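Local coordinates for protein alginate lyase (Bacteroides ovatus, PDB 3NNB) that probably cleaves alginate, a uronic acid polysaccharide, by beta-elimination, at residues H61-D73 with I83-D97. Residues are numbered along the deposited sequence; the frame is centred on the assembly and turned at random. Where two conformers were deposited one is given.
Sequences HDYMSMGPYWWPD and IRKDGQRNPELDKLD
W70 and W71 pair with R84 and I83 in the two-stranded antiparallel beta hairpin 70-71/83-84, in a mainly helical protein of the alginate lyase family. The hydrogen-bonded pair W71-I83 exchanges two backbone bonds, W71 N to I83 O and I83 N to W71 O, and just past the strands K85 N donates to Y69 O (2.8 Å). Beyond the hairpin, N90 N donates to P68 O, while at the far end D97 grips selenomethionine M64 twice: its N donates to M64 O, and its OD2, also salt-bridged to K51, accepts from M64 N (2.8 Å).

Three aromatic rings carry carbon contacts. R84 CB sits over the six-membered ring of W70, 3.7 Å from its centroid, while W70 NE1 hydrogen-bonds a bound citric acid, probably from the crystallisation liquor. The type II turn K85-Q88 lays G87 CA over the Y69 ring, whose OH reaches Y277. N90 CA covers a face of W71, whose CH2 also meets P91 CD; with CG anti to the carbonyl carbon (chi1 -63°), the indole turns its NE1 to Q88 O (2.8 Å), the acceptor near the ring plane but the donor well above the carbonyl plane. A leucine replacing W71 would probably leave Q88 O without this donor and uncover the flank of N90.

Apolar packing involves the 3-10 segment 91-95 and L96: selenomethionine M66, bent at chi3 (89°), brings CE to 3.3 Å from N90 ND2, with L93 CB further off, and L96 CD1 touches M66 CB. P68 CB meets L93 CD2. Separately, the same CB lies over a face of the R89 guanidinium.

The N90 side chain links its own 3-10 start to the strand 70-71. Its OD1 closes an Asx turn with E92 N, and its ND2 bonds E92 OE1 and, nearly straight (170°) on a carbonyl lone pair, W70 O at 2.9 Å.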
loop_
_atom_site.group_PDB
_atom_site.type_symbol
_atom_site.label_atom_id
_atom_site.label_comp_id
_atom_site.label_asym_id
_atom_site.label_seq_id
_atom_site.Cartn_x
_atom_site.Cartn_y
_atom_site.Cartn_z
ATOM N N HIS A 61 -4.187 16.409 -16.545
ATOM C CA HIS A 61 -3.565 15.080 -16.526
ATOM C C HIS A 61 -2.582 14.908 -15.365
ATOM O O HIS A 61 -2.129 13.797 -15.087
ATOM C CB HIS A 61 -2.846 14.792 -17.833
ATOM C CG HIS A 61 -3.746 14.640 -19.005
ATOM N ND1 HIS A 61 -4.184 13.401 -19.433
ATOM C CD2 HIS A 61 -4.231 15.551 -19.890
ATOM C CE1 HIS A 61 -4.918 13.564 -20.528
ATOM N NE2 HIS A 61 -4.979 14.859 -20.819
ATOM N N ASP A 62 -2.217 16.006 -14.696
ATOM C CA ASP A 62 -1.481 15.910 -13.471
ATOM C C ASP A 62 -2.370 15.486 -12.302
ATOM O O ASP A 62 -3.394 16.117 -11.996
ATOM C CB ASP A 62 -0.776 17.224 -13.128
ATOM C CG ASP A 62 0.380 17.559 -14.079
ATOM O OD1 ASP A 62 0.847 16.688 -14.848
ATOM O OD2 ASP A 62 0.837 18.724 -14.004
ATOM N N TYR A 63 -1.920 14.431 -11.619
ATOM C CA TYR A 63 -2.546 13.982 -10.390
ATOM C C TYR A 63 -2.572 15.101 -9.354
ATOM O O TYR A 63 -1.580 15.777 -9.157
ATOM C CB TYR A 63 -1.826 12.743 -9.825
ATOM C CG TYR A 63 -2.405 12.212 -8.534
ATOM C CD1 TYR A 63 -3.479 11.338 -8.515
ATOM C CD2 TYR A 63 -1.853 12.592 -7.341
ATOM C CE1 TYR A 63 -3.977 10.852 -7.329
ATOM C CE2 TYR A 63 -2.353 12.112 -6.125
ATOM C CZ TYR A 63 -3.411 11.247 -6.126
ATOM O OH TYR A 63 -3.902 10.769 -4.924
HETATM N N MSE A 64 -3.713 15.259 -8.709
HETATM C CA MSE A 64 -3.869 16.248 -7.655
HETATM C C MSE A 64 -4.662 15.629 -6.560
HETATM O O MSE A 64 -5.757 15.081 -6.798
HETATM C CB MSE A 64 -4.581 17.514 -8.186
HETATM C CG MSE A 64 -4.596 18.637 -7.151
HETATM SE SE MSE A 64 -5.678 20.109 -7.797
HETATM C CE MSE A 64 -5.586 21.216 -6.165
ATOM N N SER A 65 -4.139 15.748 -5.347
ATOM C CA SER A 65 -4.927 15.364 -4.157
ATOM C C SER A 65 -4.717 16.389 -3.053
ATOM O O SER A 65 -3.880 17.280 -3.194
ATOM C CB SER A 65 -4.515 13.981 -3.629
ATOM O OG SER A 65 -3.171 13.970 -3.204
HETATM N N MSE A 66 -5.499 16.254 -1.987
HETATM C CA MSE A 66 -5.430 17.136 -0.815
HETATM C C MSE A 66 -4.923 16.375 0.403
HETATM O O MSE A 66 -5.306 15.217 0.617
HETATM C CB MSE A 66 -6.837 17.650 -0.479
HETATM C CG MSE A 66 -6.848 18.753 0.576
HETATM SE SE MSE A 66 -8.699 19.144 1.109
HETATM C CE MSE A 66 -8.783 17.889 2.495
ATOM N N GLY A 67 -4.093 17.009 1.220
ATOM C CA GLY A 67 -3.667 16.407 2.483
ATOM C C GLY A 67 -4.910 16.006 3.287
ATOM O O GLY A 67 -5.753 16.873 3.605
ATOM N N PRO A 68 -5.071 14.714 3.613
ATOM C CA PRO A 68 -6.377 14.297 4.145
ATOM C C PRO A 68 -6.756 14.892 5.490
ATOM O O PRO A 68 -7.938 15.013 5.769
ATOM C CB PRO A 68 -6.230 12.795 4.296
ATOM C CG PRO A 68 -5.326 12.457 3.242
ATOM C CD PRO A 68 -4.304 13.542 3.169
ATOM N N TYR A 69 -5.767 15.250 6.318
ATOM C CA TYR A 69 -6.051 15.746 7.672
ATOM C C TYR A 69 -6.147 17.265 7.770
ATOM O O TYR A 69 -6.090 17.829 8.873
ATOM C CB TYR A 69 -5.006 15.232 8.639
ATOM C CG TYR A 69 -4.902 13.717 8.722
ATOM C CD1 TYR A 69 -6.008 12.876 8.626
ATOM C CD2 TYR A 69 -3.664 13.133 8.956
ATOM C CE1 TYR A 69 -5.866 11.467 8.746
ATOM C CE2 TYR A 69 -3.529 11.722 9.068
ATOM C CZ TYR A 69 -4.630 10.923 8.984
ATOM O OH TYR A 69 -4.471 9.539 9.100
ATOM N N TRP A 70 -6.263 17.934 6.619
ATOM C CA TRP A 70 -6.243 19.401 6.572
ATOM C C TRP A 70 -7.650 19.910 6.284
ATOM O O TRP A 70 -8.311 19.451 5.339
ATOM C CB TRP A 70 -5.186 19.881 5.524
ATOM C CG TRP A 70 -3.797 19.555 5.990
ATOM C CD1 TRP A 70 -3.152 18.333 5.898
ATOM C CD2 TRP A 70 -2.938 20.395 6.751
ATOM N NE1 TRP A 70 -1.920 18.410 6.497
ATOM C CE2 TRP A 70 -1.760 19.654 7.037
ATOM C CE3 TRP A 70 -3.022 21.722 7.184
ATOM C CZ2 TRP A 70 -0.676 20.210 7.748
ATOM C CZ3 TRP A 70 -1.947 22.270 7.884
ATOM C CH2 TRP A 70 -0.794 21.517 8.144
ATOM N N TRP A 71 -8.076 20.869 7.126
ATOM C CA TRP A 71 -9.441 21.386 7.167
ATOM C C TRP A 71 -9.471 22.906 7.160
ATOM O O TRP A 71 -8.541 23.546 7.631
ATOM C CB TRP A 71 -10.146 20.969 8.476
ATOM C CG TRP A 71 -10.334 19.484 8.659
ATOM C CD1 TRP A 71 -9.366 18.560 8.907
ATOM C CD2 TRP A 71 -11.571 18.779 8.622
ATOM N NE1 TRP A 71 -9.933 17.293 9.021
ATOM C CE2 TRP A 71 -11.284 17.405 8.844
ATOM C CE3 TRP A 71 -12.900 19.161 8.395
ATOM C CZ2 TRP A 71 -12.286 16.441 8.902
ATOM C CZ3 TRP A 71 -13.888 18.188 8.449
ATOM C CH2 TRP A 71 -13.574 16.864 8.666
ATOM N N PRO A 72 -10.583 23.482 6.664
ATOM C CA PRO A 72 -10.752 24.940 6.786
ATOM C C PRO A 72 -10.670 25.405 8.234
ATOM O O PRO A 72 -11.193 24.734 9.133
ATOM C CB PRO A 72 -12.149 25.211 6.204
ATOM C CG PRO A 72 -12.550 23.989 5.479
ATOM C CD PRO A 72 -11.708 22.825 5.978
ATOM N N ASP A 73 -9.998 26.543 8.448
ATOM C CA ASP A 73 -9.818 27.140 9.764
ATOM C C ASP A 73 -11.020 28.038 10.007
ATOM O O ASP A 73 -11.135 29.048 9.363
ATOM C CB ASP A 73 -8.552 27.991 9.783
ATOM C CG ASP A 73 -8.230 28.539 11.156
ATOM O OD1 ASP A 73 -9.141 28.571 12.000
ATOM O OD2 ASP A 73 -7.073 28.934 11.392
ATOM N N ILE A 83 -5.858 24.041 8.407
ATOM C CA ILE A 83 -5.206 23.606 9.615
ATOM C C ILE A 83 -5.337 22.101 9.752
ATOM O O ILE A 83 -6.226 21.484 9.176
ATOM C CB ILE A 83 -5.750 24.346 10.859
ATOM C CG1 ILE A 83 -7.282 24.192 10.979
ATOM C CG2 ILE A 83 -5.259 25.833 10.818
ATOM C CD1 ILE A 83 -7.868 24.684 12.363
ATOM N N ARG A 84 -4.432 21.509 10.517
ATOM C CA ARG A 84 -4.366 20.063 10.623
ATOM C C ARG A 84 -5.140 19.518 11.814
ATOM O O ARG A 84 -5.090 20.056 12.911
ATOM C CB ARG A 84 -2.916 19.608 10.703
ATOM C CG ARG A 84 -2.727 18.113 10.609
ATOM C CD ARG A 84 -1.241 17.876 10.679
ATOM N NE ARG A 84 -0.799 16.505 10.774
ATOM C CZ ARG A 84 -0.214 15.939 11.829
ATOM N NH1 ARG A 84 -0.102 16.547 13.010
ATOM N NH2 ARG A 84 0.197 14.690 11.716
ATOM N N LYS A 85 -5.912 18.460 11.560
ATOM C CA LYS A 85 -6.622 17.692 12.583
ATOM C C LYS A 85 -6.181 16.224 12.425
ATOM O O LYS A 85 -6.814 15.433 11.697
ATOM C CB LYS A 85 -8.135 17.788 12.385
ATOM C CG LYS A 85 -8.705 19.222 12.447
ATOM C CD LYS A 85 -8.490 19.846 13.801
ATOM C CE LYS A 85 -9.199 21.229 13.854
ATOM N NZ LYS A 85 -9.112 21.867 15.198
ATOM N N ASP A 86 -5.072 15.875 13.067
ATOM C CA ASP A 86 -4.459 14.546 12.862
ATOM C C ASP A 86 -5.499 13.451 13.076
ATOM O O ASP A 86 -6.185 13.388 14.125
ATOM C CB ASP A 86 -3.248 14.371 13.809
ATOM C CG ASP A 86 -2.482 13.087 13.580
ATOM O OD1 ASP A 86 -2.605 12.481 12.492
ATOM O OD2 ASP A 86 -1.753 12.668 14.537
ATOM N N GLY A 87 -5.620 12.575 12.078
ATOM C CA GLY A 87 -6.480 11.416 12.151
ATOM C C GLY A 87 -7.909 11.614 11.703
ATOM O O GLY A 87 -8.681 10.658 11.640
ATOM N N GLN A 88 -8.281 12.853 11.393
ATOM C CA GLN A 88 -9.640 13.181 10.949
ATOM C C GLN A 88 -9.611 13.587 9.484
ATOM O O GLN A 88 -9.022 14.623 9.148
ATOM C CB GLN A 88 -10.230 14.300 11.825
ATOM C CG GLN A 88 -10.278 13.960 13.330
ATOM C CD GLN A 88 -11.058 14.995 14.135
ATOM O OE1 GLN A 88 -12.259 15.108 13.989
ATOM N NE2 GLN A 88 -10.377 15.753 14.947
ATOM N N ARG A 89 -10.210 12.748 8.631
ATOM C CA ARG A 89 -10.140 12.904 7.189
ATOM C C ARG A 89 -11.208 13.880 6.655
ATOM O O ARG A 89 -12.429 13.649 6.787
ATOM C CB ARG A 89 -10.212 11.548 6.455
ATOM C CG ARG A 89 -9.003 10.657 6.690
ATOM C CD ARG A 89 -9.098 9.302 5.937
ATOM N NE ARG A 89 -8.860 9.413 4.490
ATOM C CZ ARG A 89 -7.688 9.269 3.863
ATOM N NH1 ARG A 89 -6.570 9.007 4.532
ATOM N NH2 ARG A 89 -7.631 9.402 2.527
ATOM N N ASN A 90 -10.743 14.947 6.024
ATOM C CA ASN A 90 -11.644 15.958 5.473
ATOM C C ASN A 90 -12.341 15.438 4.212
ATOM O O ASN A 90 -11.690 15.053 3.269
ATOM C CB ASN A 90 -10.834 17.185 5.124
ATOM C CG ASN A 90 -11.663 18.294 4.519
ATOM O OD1 ASN A 90 -12.855 18.118 4.180
ATOM N ND2 ASN A 90 -10.999 19.443 4.299
ATOM N N PRO A 91 -13.665 15.317 4.248
ATOM C CA PRO A 91 -14.328 14.715 3.087
ATOM C C PRO A 91 -14.139 15.489 1.785
ATOM O O PRO A 91 -14.419 14.931 0.723
ATOM C CB PRO A 91 -15.792 14.655 3.517
ATOM C CG PRO A 91 -15.924 15.596 4.628
ATOM C CD PRO A 91 -14.599 15.641 5.331
ATOM N N GLU A 92 -13.720 16.747 1.847
ATOM C CA GLU A 92 -13.381 17.516 0.633
ATOM C C GLU A 92 -12.371 16.823 -0.214
ATOM O O GLU A 92 -12.290 17.070 -1.390
ATOM C CB GLU A 92 -12.792 18.901 0.988
ATOM C CG GLU A 92 -13.796 19.849 1.537
ATOM C CD GLU A 92 -13.222 21.234 1.686
ATOM O OE1 GLU A 92 -12.170 21.411 2.322
ATOM O OE2 GLU A 92 -13.846 22.165 1.188
ATOM N N LEU A 93 -11.554 15.971 0.388
ATOM C CA LEU A 93 -10.544 15.269 -0.420
ATOM C C LEU A 93 -11.123 14.472 -1.592
ATOM O O LEU A 93 -10.444 14.249 -2.609
ATOM C CB LEU A 93 -9.649 14.428 0.469
ATOM C CG LEU A 93 -10.210 13.107 0.995
ATOM C CD1 LEU A 93 -10.080 11.979 -0.067
ATOM C CD2 LEU A 93 -9.431 12.749 2.257
ATOM N N ASP A 94 -12.398 14.111 -1.483
ATOM C CA ASP A 94 -13.090 13.308 -2.492
ATOM C C ASP A 94 -13.272 14.056 -3.805
ATOM O O ASP A 94 -13.509 13.429 -4.833
ATOM C CB ASP A 94 -14.452 12.869 -1.956
ATOM C CG ASP A 94 -15.154 11.921 -2.899
ATOM O OD1 ASP A 94 -14.546 10.872 -3.211
ATOM O OD2 ASP A 94 -16.290 12.232 -3.335
ATOM N N LYS A 95 -13.154 15.388 -3.781
ATOM C CA LYS A 95 -13.321 16.209 -4.985
ATOM C C LYS A 95 -12.156 16.066 -5.965
ATOM O O LYS A 95 -12.278 16.415 -7.146
ATOM C CB LYS A 95 -13.441 17.699 -4.619
ATOM C CG LYS A 95 -14.662 18.078 -3.801
ATOM C CD LYS A 95 -14.570 19.595 -3.402
ATOM C CE LYS A 95 -15.488 19.993 -2.203
ATOM N NZ LYS A 95 -14.971 21.230 -1.467
ATOM N N LEU A 96 -11.020 15.613 -5.463
ATOM C CA LEU A 96 -9.791 15.534 -6.266
ATOM C C LEU A 96 -9.562 14.076 -6.699
ATOM O O LEU A 96 -10.527 13.355 -6.892
ATOM C CB LEU A 96 -8.647 16.163 -5.491
ATOM C CG LEU A 96 -8.877 17.612 -5.072
ATOM C CD1 LEU A 96 -7.637 18.189 -4.372
ATOM C CD2 LEU A 96 -9.261 18.458 -6.317
ATOM N N ASP A 97 -8.312 13.663 -6.930
ATOM C CA ASP A 97 -8.031 12.385 -7.590
ATOM C C ASP A 97 -7.878 11.152 -6.700
ATOM O O ASP A 97 -7.843 10.028 -7.200
ATOM C CB ASP A 97 -6.755 12.523 -8.445
ATOM C CG ASP A 97 -6.921 13.455 -9.631
ATOM O OD1 ASP A 97 -8.063 13.538 -10.144
ATOM O OD2 ASP A 97 -5.904 14.067 -10.038
HETATM O O HOH W 1 -7.677 14.170 -2.665
#